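Local structure of sensor protein CzcS (Pseudomonas aeruginosa, 5GPO) at residues B[50-59]-B[118-127]; B[73-81]-B[91-99]. The protein senses zinc through this sensor domain of a membrane-bound histidine kinase, which probably passes the signal on as a member of a two-component regulatory system. All coordinates share one frame; numbering follows the deposited sequence.

Contact 1 of 2, residues B[50-59]-B[118-127]; sequences GLHLSILDSR and TPVQVLLSSE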
loop_
_atom_site.group_PDB
_atom_site.type_symbol
_atom_site.label_atom_id
_atom_site.label_comp_id
_atom_site.label_asym_id
_atom_site.label_seq_id
_atom_site.Cartn_x
_atom_site.Cartn_y
_atom_site.Cartn_z
ATOM N N GLY B 50 -2.244 -4.579 -2.737
ATOM C CA GLY B 50 -2.363 -5.097 -4.089
ATOM C C GLY B 50 -1.169 -4.812 -4.972
ATOM O O GLY B 50 -1.235 -5.020 -6.184
ATOM N N LEU B 51 -0.081 -4.341 -4.390
ATOM C CA LEU B 51 1.133 -4.016 -5.106
ATOM C C LEU B 51 2.300 -4.688 -4.394
ATOM O O LEU B 51 2.276 -4.877 -3.173
ATOM C CB LEU B 51 1.316 -2.493 -5.172
ATOM C CG LEU B 51 0.255 -1.638 -5.864
ATOM C CD1 LEU B 51 0.358 -0.220 -5.351
ATOM C CD2 LEU B 51 0.474 -1.657 -7.379
ATOM N N HIS B 52 3.307 -5.093 -5.163
ATOM C CA HIS B 52 4.503 -5.656 -4.563
ATOM C C HIS B 52 5.723 -5.085 -5.272
ATOM O O HIS B 52 5.700 -4.869 -6.487
ATOM C CB HIS B 52 4.506 -7.186 -4.640
ATOM C CG HIS B 52 5.633 -7.820 -3.878
ATOM N ND1 HIS B 52 6.872 -8.039 -4.437
ATOM C CD2 HIS B 52 5.711 -8.270 -2.601
ATOM C CE1 HIS B 52 7.667 -8.606 -3.543
ATOM N NE2 HIS B 52 6.988 -8.753 -2.418
ATOM N N LEU B 53 6.763 -4.791 -4.504
ATOM C CA LEU B 53 7.963 -4.200 -5.086
ATOM C C LEU B 53 9.193 -4.993 -4.684
ATOM O O LEU B 53 9.421 -5.236 -3.492
ATOM C CB LEU B 53 8.103 -2.735 -4.666
ATOM C CG LEU B 53 9.303 -1.964 -5.244
ATOM C CD1 LEU B 53 9.305 -2.021 -6.771
ATOM C CD2 LEU B 53 9.285 -0.522 -4.761
ATOM N N SER B 54 9.969 -5.415 -5.686
ATOM C CA SER B 54 11.226 -6.131 -5.490
ATOM C C SER B 54 12.349 -5.330 -6.107
ATOM O O SER B 54 12.272 -4.938 -7.282
ATOM C CB SER B 54 11.194 -7.523 -6.126
ATOM O OG SER B 54 10.362 -8.411 -5.421
ATOM N N ILE B 55 13.398 -5.079 -5.332
ATOM C CA ILE B 55 14.564 -4.352 -5.801
ATOM C C ILE B 55 15.779 -5.219 -5.543
ATOM O O ILE B 55 16.028 -5.606 -4.397
ATOM C CB ILE B 55 14.672 -2.991 -5.106
ATOM C CG1 ILE B 55 13.458 -2.162 -5.540
ATOM C CG2 ILE B 55 15.999 -2.306 -5.452
ATOM C CD1 ILE B 55 13.573 -0.737 -5.252
ATOM N N LEU B 56 16.501 -5.567 -6.614
ATOM C CA LEU B 56 17.651 -6.465 -6.569
ATOM C C LEU B 56 18.904 -5.702 -6.962
ATOM O O LEU B 56 18.868 -4.884 -7.885
ATOM C CB LEU B 56 17.493 -7.641 -7.543
ATOM C CG LEU B 56 16.117 -8.290 -7.647
ATOM C CD1 LEU B 56 16.140 -9.406 -8.671
ATOM C CD2 LEU B 56 15.716 -8.804 -6.298
ATOM N N ASP B 57 20.007 -5.979 -6.262
ATOM C CA ASP B 57 21.331 -5.567 -6.725
ATOM C C ASP B 57 21.638 -6.206 -8.082
ATOM O O ASP B 57 21.679 -7.437 -8.209
ATOM C CB ASP B 57 22.375 -5.972 -5.673
ATOM C CG ASP B 57 23.703 -5.217 -5.813
ATOM O OD1 ASP B 57 24.295 -5.221 -6.902
ATOM O OD2 ASP B 57 24.163 -4.629 -4.816
ATOM N N SER B 58 21.839 -5.360 -9.104
ATOM C CA SER B 58 22.130 -5.843 -10.449
ATOM C C SER B 58 23.405 -6.673 -10.502
ATOM O O SER B 58 23.544 -7.532 -11.370
ATOM C CB SER B 58 22.283 -4.671 -11.423
ATOM O OG SER B 58 21.075 -3.936 -11.575
ATOM N N ARG B 59 24.361 -6.396 -9.625
ATOM C CA ARG B 59 25.660 -7.054 -9.754
ATOM C C ARG B 59 25.627 -8.478 -9.229
ATOM O O ARG B 59 26.267 -9.369 -9.803
ATOM C CB ARG B 59 26.719 -6.220 -9.044
ATOM C CG ARG B 59 26.787 -4.810 -9.595
ATOM C CD ARG B 59 27.467 -3.878 -8.625
ATOM N NE ARG B 59 26.742 -3.757 -7.366
ATOM C CZ ARG B 59 27.134 -2.983 -6.360
ATOM N NH1 ARG B 59 28.245 -2.266 -6.480
ATOM N NH2 ARG B 59 26.428 -2.919 -5.242
ATOM N N THR B 118 24.378 2.296 -6.362
ATOM C CA THR B 118 24.078 0.864 -6.542
ATOM C C THR B 118 23.254 0.643 -7.801
ATOM O O THR B 118 22.168 1.227 -7.924
ATOM C CB THR B 118 23.320 0.290 -5.344
ATOM O OG1 THR B 118 24.028 0.556 -4.130
ATOM C CG2 THR B 118 23.151 -1.235 -5.509
ATOM N N PRO B 119 23.694 -0.201 -8.739
ATOM C CA PRO B 119 22.832 -0.547 -9.874
ATOM C C PRO B 119 21.824 -1.602 -9.439
ATOM O O PRO B 119 22.190 -2.613 -8.829
ATOM C CB PRO B 119 23.815 -1.090 -10.921
ATOM C CG PRO B 119 24.924 -1.647 -10.111
ATOM C CD PRO B 119 25.031 -0.811 -8.861
ATOM N N VAL B 120 20.546 -1.345 -9.723
ATOM C CA VAL B 120 19.472 -2.202 -9.240
ATOM C C VAL B 120 18.530 -2.562 -10.379
ATOM O O VAL B 120 18.402 -1.835 -11.375
ATOM C CB VAL B 120 18.673 -1.570 -8.066
ATOM C CG1 VAL B 120 19.564 -1.395 -6.821
ATOM C CG2 VAL B 120 17.965 -0.244 -8.480
ATOM N N GLN B 121 17.878 -3.709 -10.230
ATOM C CA GLN B 121 16.767 -4.113 -11.078
ATOM C C GLN B 121 15.497 -4.019 -10.245
ATOM O O GLN B 121 15.464 -4.511 -9.111
ATOM C CB GLN B 121 16.933 -5.540 -11.608
ATOM C CG GLN B 121 18.262 -5.842 -12.305
ATOM C CD GLN B 121 18.304 -5.368 -13.747
ATOM O OE1 GLN B 121 17.540 -4.497 -14.151
ATOM N NE2 GLN B 121 19.202 -5.954 -14.535
ATOM N N VAL B 122 14.466 -3.391 -10.805
ATOM C CA VAL B 122 13.249 -3.039 -10.078
ATOM C C VAL B 122 12.107 -3.823 -10.696
ATOM O O VAL B 122 11.847 -3.703 -11.899
ATOM C CB VAL B 122 12.961 -1.531 -10.136
ATOM C CG1 VAL B 122 11.602 -1.217 -9.444
ATOM C CG2 VAL B 122 14.107 -0.739 -9.489
ATOM N N LEU B 123 11.424 -4.611 -9.878
ATOM C CA LEU B 123 10.332 -5.469 -10.324
ATOM C C LEU B 123 9.065 -5.030 -9.600
ATOM O O LEU B 123 8.913 -5.282 -8.399
ATOM C CB LEU B 123 10.649 -6.939 -10.046
ATOM C CG LEU B 123 11.959 -7.473 -10.621
ATOM C CD1 LEU B 123 12.202 -8.943 -10.228
ATOM C CD2 LEU B 123 11.984 -7.357 -12.127
ATOM N N LEU B 124 8.154 -4.381 -10.321
ATOM C CA LEU B 124 6.912 -3.881 -9.748
ATOM C C LEU B 124 5.735 -4.692 -10.278
ATOM O O LEU B 124 5.529 -4.791 -11.496
ATOM C CB LEU B 124 6.738 -2.393 -10.060
ATOM C CG LEU B 124 5.460 -1.682 -9.609
ATOM C CD1 LEU B 124 5.315 -1.659 -8.088
ATOM C CD2 LEU B 124 5.494 -0.248 -10.166
ATOM N N SER B 125 4.953 -5.252 -9.363
ATOM C CA SER B 125 3.881 -6.165 -9.728
ATOM C C SER B 125 2.563 -5.659 -9.169
ATOM O O SER B 125 2.517 -5.027 -8.109
ATOM C CB SER B 125 4.158 -7.580 -9.225
ATOM O OG SER B 125 5.255 -8.161 -9.902
ATOM N N SER B 126 1.489 -5.935 -9.897
ATOM C CA SER B 126 0.166 -5.452 -9.540
ATOM C C SER B 126 -0.873 -6.523 -9.824
ATOM O O SER B 126 -0.799 -7.210 -10.846
ATOM C CB SER B 126 -0.192 -4.185 -10.322
ATOM O OG SER B 126 -0.265 -4.468 -11.709
ATOM N N GLU B 127 -1.843 -6.652 -8.919
ATOM C CA GLU B 127 -3.006 -7.489 -9.179
ATOM C C GLU B 127 -3.884 -6.809 -10.221
ATOM O O GLU B 127 -4.297 -5.660 -10.036
ATOM C CB GLU B 127 -3.827 -7.693 -7.906
ATOM C CG GLU B 127 -3.280 -8.640 -6.872
ATOM C CD GLU B 127 -4.345 -9.008 -5.840
ATOM O OE1 GLU B 127 -4.842 -10.155 -5.870
ATOM O OE2 GLU B 127 -4.718 -8.134 -5.026
HETATM O O HOH W 1 -3.086 -3.955 -8.575
HETATM O O HOH W 2 7.474 -7.630 -7.088
HETATM O O HOH W 3 25.595 -1.391 -2.352
#
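Strands 51-57 and 119-127 pair antiparallel, with His-52/Ser-125, Ser-54/Leu-123 and Leu-56/Gln-121 as the hydrogen-bonded pairs and the Leu-51/Ser-126, Leu-53/Leu-124 and Ile-55/Val-122 pairs between them. Two bonds lie just beyond the ends of strand 51-57: Glu-127 N donates to Gly-50 O, and Ser-58 N, 2.8 Å from Pro-119 O, donates to it. Gly-50 suits its place because its positive phi (72°) favours glycine. The pair joins first and last strands of an antiparallel sheet of order 2-1-5-4-3, consistent with a PAS-like sensor domain.

One face is mainly branched aliphatic, with Ser-126 at its end. Leu-53 turns its CG anti to the backbone N (chi1 -178°), which lets CD1 lean obliquely over Val-122 CG1 at 3.6 Å. Ile-55 lays CG2 against Val-120 CB, 3.8 Å away, and Leu-51 CD2 reaches Ser-126 CB. Residues of the second subunit pack on this face: its Ile-20 meets Leu-53 and its Leu-41 meets Ile-55. The other face mixes polar and apolar groups and turns to helix 75-86. Here a water bonded to His-52 ND1 at 2.7 Å, in the plane of the imidazole, also donates to Leu-123 O.

At the end of strand 51-57, Asp-57 OD1 accepts from Arg-59 N, an Asx turn, through its anti lone pair. The syn lone pairs of both carboxylate oxygens take the guanidinium side-on: Arg-59 NE lies 2.9 Å from OD1 of Asp-57, and NH2 bonds to OD2 in a nearly straight bond (172°). Pro-119 CD sits over one guanidinium face, and Thr-118 CG2 touches Asp-57 OD2 at 3.6 Å.

The chemistry thus divides by place: backbone bonds set the register, the largely aliphatic face packs against the partner subunit, and a bidentate salt bridge holds the turn, where the arginine would probably favour the ionised form of Asp-57.

Contact 2 of 2, residues B[73-81]-B[91-99]; sequences ASVAANRAL and QPVFQSWST. With SO4 (sulfate ion), chain H.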
loop_
_atom_site.group_PDB
_atom_site.type_symbol
_atom_site.label_atom_id
_atom_site.label_comp_id
_atom_site.label_asym_id
_atom_site.label_seq_id
_atom_site.Cartn_x
_atom_site.Cartn_y
_atom_site.Cartn_z
ATOM N N ALA B 73 2.404 -10.895 -5.965
ATOM C CA ALA B 73 3.740 -11.383 -6.279
ATOM C C ALA B 73 3.695 -12.813 -6.801
ATOM O O ALA B 73 2.884 -13.628 -6.349
ATOM C CB ALA B 73 4.650 -11.316 -5.050
ATOM N N SER B 74 4.576 -13.112 -7.751
ATOM C CA SER B 74 4.772 -14.471 -8.240
ATOM C C SER B 74 6.267 -14.718 -8.365
ATOM O O SER B 74 6.965 -13.960 -9.045
ATOM C CB SER B 74 4.070 -14.694 -9.583
ATOM O OG SER B 74 4.588 -15.848 -10.245
ATOM N N VAL B 75 6.764 -15.749 -7.672
ATOM C CA VAL B 75 8.171 -16.136 -7.792
ATOM C C VAL B 75 8.516 -16.415 -9.246
ATOM O O VAL B 75 9.543 -15.954 -9.763
ATOM C CB VAL B 75 8.469 -17.362 -6.905
ATOM C CG1 VAL B 75 9.816 -17.973 -7.276
ATOM C CG2 VAL B 75 8.457 -16.956 -5.443
ATOM N N ALA B 76 7.664 -17.195 -9.919
ATOM C CA ALA B 76 7.932 -17.595 -11.299
ATOM C C ALA B 76 7.900 -16.399 -12.237
ATOM O O ALA B 76 8.749 -16.273 -13.126
ATOM C CB ALA B 76 6.908 -18.637 -11.752
ATOM N N ALA B 77 6.926 -15.512 -12.050
ATOM C CA ALA B 77 6.806 -14.348 -12.914
ATOM C C ALA B 77 8.005 -13.425 -12.760
ATOM O O ALA B 77 8.558 -12.948 -13.757
ATOM C CB ALA B 77 5.514 -13.603 -12.602
ATOM N N ASN B 78 8.407 -13.150 -11.511
ATOM C CA ASN B 78 9.585 -12.319 -11.268
ATOM C C ASN B 78 10.834 -12.932 -11.890
ATOM O O ASN B 78 11.654 -12.221 -12.484
ATOM C CB ASN B 78 9.777 -12.113 -9.764
ATOM C CG ASN B 78 8.941 -10.983 -9.224
ATOM O OD1 ASN B 78 8.097 -10.427 -9.930
ATOM N ND2 ASN B 78 9.171 -10.627 -7.964
ATOM N N ARG B 79 10.990 -14.259 -11.784
ATOM C CA ARG B 79 12.132 -14.918 -12.413
ATOM C C ARG B 79 12.129 -14.687 -13.927
ATOM O O ARG B 79 13.156 -14.313 -14.511
ATOM C CB ARG B 79 12.110 -16.412 -12.066
ATOM C CG ARG B 79 13.293 -17.214 -12.609
ATOM C CD ARG B 79 13.320 -18.648 -12.067
ATOM N NE ARG B 79 13.626 -18.694 -10.635
ATOM C CZ ARG B 79 12.825 -19.214 -9.706
ATOM N NH1 ARG B 79 11.669 -19.765 -10.054
ATOM N NH2 ARG B 79 13.190 -19.202 -8.430
ATOM N N ALA B 80 10.958 -14.819 -14.566
ATOM C CA ALA B 80 10.871 -14.617 -16.012
ATOM C C ALA B 80 11.135 -13.160 -16.390
ATOM O O ALA B 80 11.826 -12.886 -17.382
ATOM C CB ALA B 80 9.503 -15.068 -16.527
ATOM N N LEU B 81 10.593 -12.216 -15.610
ATOM C CA LEU B 81 10.818 -10.798 -15.877
ATOM C C LEU B 81 12.278 -10.419 -15.669
ATOM O O LEU B 81 12.860 -9.697 -16.487
ATOM C CB LEU B 81 9.919 -9.950 -14.975
ATOM C CG LEU B 81 10.081 -8.440 -15.114
ATOM C CD1 LEU B 81 9.884 -8.023 -16.547
ATOM C CD2 LEU B 81 9.072 -7.741 -14.210
ATOM N N GLN B 91 13.567 -1.656 -22.384
ATOM C CA GLN B 91 12.992 -1.252 -21.101
ATOM C C GLN B 91 12.086 -0.031 -21.234
ATOM O O GLN B 91 12.316 0.825 -22.092
ATOM C CB GLN B 91 14.098 -0.974 -20.093
ATOM C CG GLN B 91 14.991 -2.178 -19.836
ATOM C CD GLN B 91 15.880 -1.973 -18.631
ATOM O OE1 GLN B 91 15.764 -0.966 -17.929
ATOM N NE2 GLN B 91 16.765 -2.931 -18.374
ATOM N N PRO B 92 11.048 0.059 -20.376
ATOM C CA PRO B 92 10.695 -0.948 -19.370
ATOM C C PRO B 92 10.091 -2.214 -19.994
ATOM O O PRO B 92 9.503 -2.153 -21.073
ATOM C CB PRO B 92 9.687 -0.209 -18.480
ATOM C CG PRO B 92 9.081 0.820 -19.371
ATOM C CD PRO B 92 10.193 1.257 -20.284
ATOM N N VAL B 93 10.285 -3.349 -19.334
ATOM C CA VAL B 93 9.753 -4.630 -19.782
ATOM C C VAL B 93 8.431 -4.889 -19.068
ATOM O O VAL B 93 8.355 -4.808 -17.838
ATOM C CB VAL B 93 10.751 -5.772 -19.505
ATOM C CG1 VAL B 93 10.165 -7.099 -19.942
ATOM C CG2 VAL B 93 12.084 -5.520 -20.217
ATOM N N PHE B 94 7.396 -5.221 -19.835
ATOM C CA PHE B 94 6.084 -5.543 -19.307
ATOM C C PHE B 94 5.881 -7.046 -19.313
ATOM O O PHE B 94 6.359 -7.760 -20.200
ATOM C CB PHE B 94 4.965 -4.890 -20.122
ATOM C CG PHE B 94 4.756 -3.447 -19.807
ATOM C CD1 PHE B 94 3.910 -3.072 -18.772
ATOM C CD2 PHE B 94 5.397 -2.463 -20.543
ATOM C CE1 PHE B 94 3.706 -1.727 -18.473
ATOM C CE2 PHE B 94 5.193 -1.120 -20.256
ATOM C CZ PHE B 94 4.348 -0.754 -19.213
ATOM N N GLN B 95 5.143 -7.522 -18.321
ATOM C CA GLN B 95 4.870 -8.945 -18.228
ATOM C C GLN B 95 3.463 -9.137 -17.705
ATOM O O GLN B 95 3.131 -8.637 -16.628
ATOM C CB GLN B 95 5.870 -9.629 -17.309
ATOM C CG GLN B 95 5.614 -11.102 -17.159
ATOM C CD GLN B 95 6.330 -11.648 -15.961
ATOM O OE1 GLN B 95 6.019 -11.280 -14.818
ATOM N NE2 GLN B 95 7.310 -12.506 -16.200
ATOM N N SER B 96 2.638 -9.837 -18.472
ATOM C CA SER B 96 1.403 -10.378 -17.940
ATOM C C SER B 96 1.653 -11.829 -17.562
ATOM O O SER B 96 2.518 -12.496 -18.137
ATOM C CB SER B 96 0.257 -10.255 -18.942
ATOM O OG SER B 96 0.099 -8.904 -19.348
ATOM N N TRP B 97 0.930 -12.297 -16.550
ATOM C CA TRP B 97 1.173 -13.622 -16.001
ATOM C C TRP B 97 -0.120 -14.130 -15.390
ATOM O O TRP B 97 -0.857 -13.361 -14.767
ATOM C CB TRP B 97 2.288 -13.581 -14.949
ATOM C CG TRP B 97 2.922 -14.908 -14.646
ATOM C CD1 TRP B 97 2.500 -15.830 -13.723
ATOM C CD2 TRP B 97 4.092 -15.455 -15.254
ATOM N NE1 TRP B 97 3.345 -16.915 -13.724
ATOM C CE2 TRP B 97 4.327 -16.713 -14.654
ATOM C CE3 TRP B 97 4.969 -15.004 -16.248
ATOM C CZ2 TRP B 97 5.403 -17.528 -15.019
ATOM C CZ3 TRP B 97 6.045 -15.810 -16.606
ATOM C CH2 TRP B 97 6.249 -17.064 -15.995
ATOM N N SER B 98 -0.412 -15.410 -15.574
ATOM C CA SER B 98 -1.627 -15.982 -14.967
ATOM C C SER B 98 -1.380 -17.317 -14.334
ATOM O O SER B 98 -0.573 -18.042 -14.800
ATOM C CB SER B 98 -2.727 -16.169 -15.985
ATOM O OG SER B 98 -2.140 -16.446 -17.201
ATOM N N THR B 99 -2.110 -17.634 -13.272
ATOM C CA THR B 99 -1.972 -18.940 -12.651
ATOM C C THR B 99 -3.189 -19.349 -11.852
ATOM O O THR B 99 -3.112 -20.116 -10.884
ATOM C CB THR B 99 -0.736 -18.913 -11.785
ATOM O OG1 THR B 99 -0.628 -20.134 -11.044
ATOM C CG2 THR B 99 -0.782 -17.669 -10.879
HETATM S S SO4 H . 4.136 -18.836 -8.570
HETATM O O1 SO4 H . 3.884 -20.193 -9.075
HETATM O O2 SO4 H . 3.455 -18.656 -7.285
HETATM O O3 SO4 H . 5.568 -18.649 -8.407
HETATM O O4 SO4 H . 3.581 -17.888 -9.545
HETATM O O HOH W 4 6.823 -10.288 -12.083
#
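The indole of Trp-97 lies flat against the start of helix 75-86, with Ala-77 over one face: its CB stands 3.6 Å from the centroid of the five-membered ring, 17° off the normal, a CH-pi contact. Ala-77 CA also sits above the middle of the indole on this face, and Ala-76 C lies nearer its rim. Two further methyls meet the six-membered ring obliquely, Ala-80 CB at 3.5 Å from Trp-97 CZ3 and Ala-76 CB near CZ2. Alanine suits all three positions, since its short side chain lets a large ring come right down on the helix. With CG anti to the backbone N (chi1 -161°), the Trp-97 indole reaches from the strand to the helix.

The second flat group is the amide of Gln-95. Its extended chain brings NE2 to Ala-77 O at 2.8 Å, the carbonyl lying in the amide plane. The same carbonyl accepts from Leu-81 N within the helix, so two donors share it. Gln-95 OE1 accepts from a water 3.0 Å away, which also donates to Asn-78 OD1. Beyond the amide, the two branched side chains slide past each other in opposite directions, Leu-81 CD1 meeting Val-93 CG1 at 3.5 Å.

Ser-74 is the N-cap: its OG accepts from Ala-77 N at 3.0 Å. A sulfate, probably from the crystallisation liquor, sits at this N-terminal end and accepts from Ala-76 N.

Segment 75-81 of helix 75-86 runs roughly antiparallel to strand 93-98, at 153°, across one side of the antiparallel sheet, an arrangement consistent with PAS-like domains. Strand 93-98, outermost within this chain, bonds along its backbone to strand 104-113, while Leu-81 and Asn-78 reach Leu-123 and Ser-125 of strand 119-127.

How the contacts relate
After helices 7-25 and 34-47, the chain enters strand 51-57, the first partner of contact 1. It then forms strand 63-68, helix 75-86 and strand 93-98; the last two meet in contact 2, closing a short loop. Strand 104-113 follows, and strand 119-127 returns beside strand 51-57 to close the long loop of contact 1, inside which contact 2 is nested. Contact 1 joins the first and last strands in the middle of the five-stranded sheet, whereas contact 2 fastens the helix to an outer strand. The two also touch directly on strand 51-57, where Asn-78 packs on Ser-54 and Ala-73 on His-52.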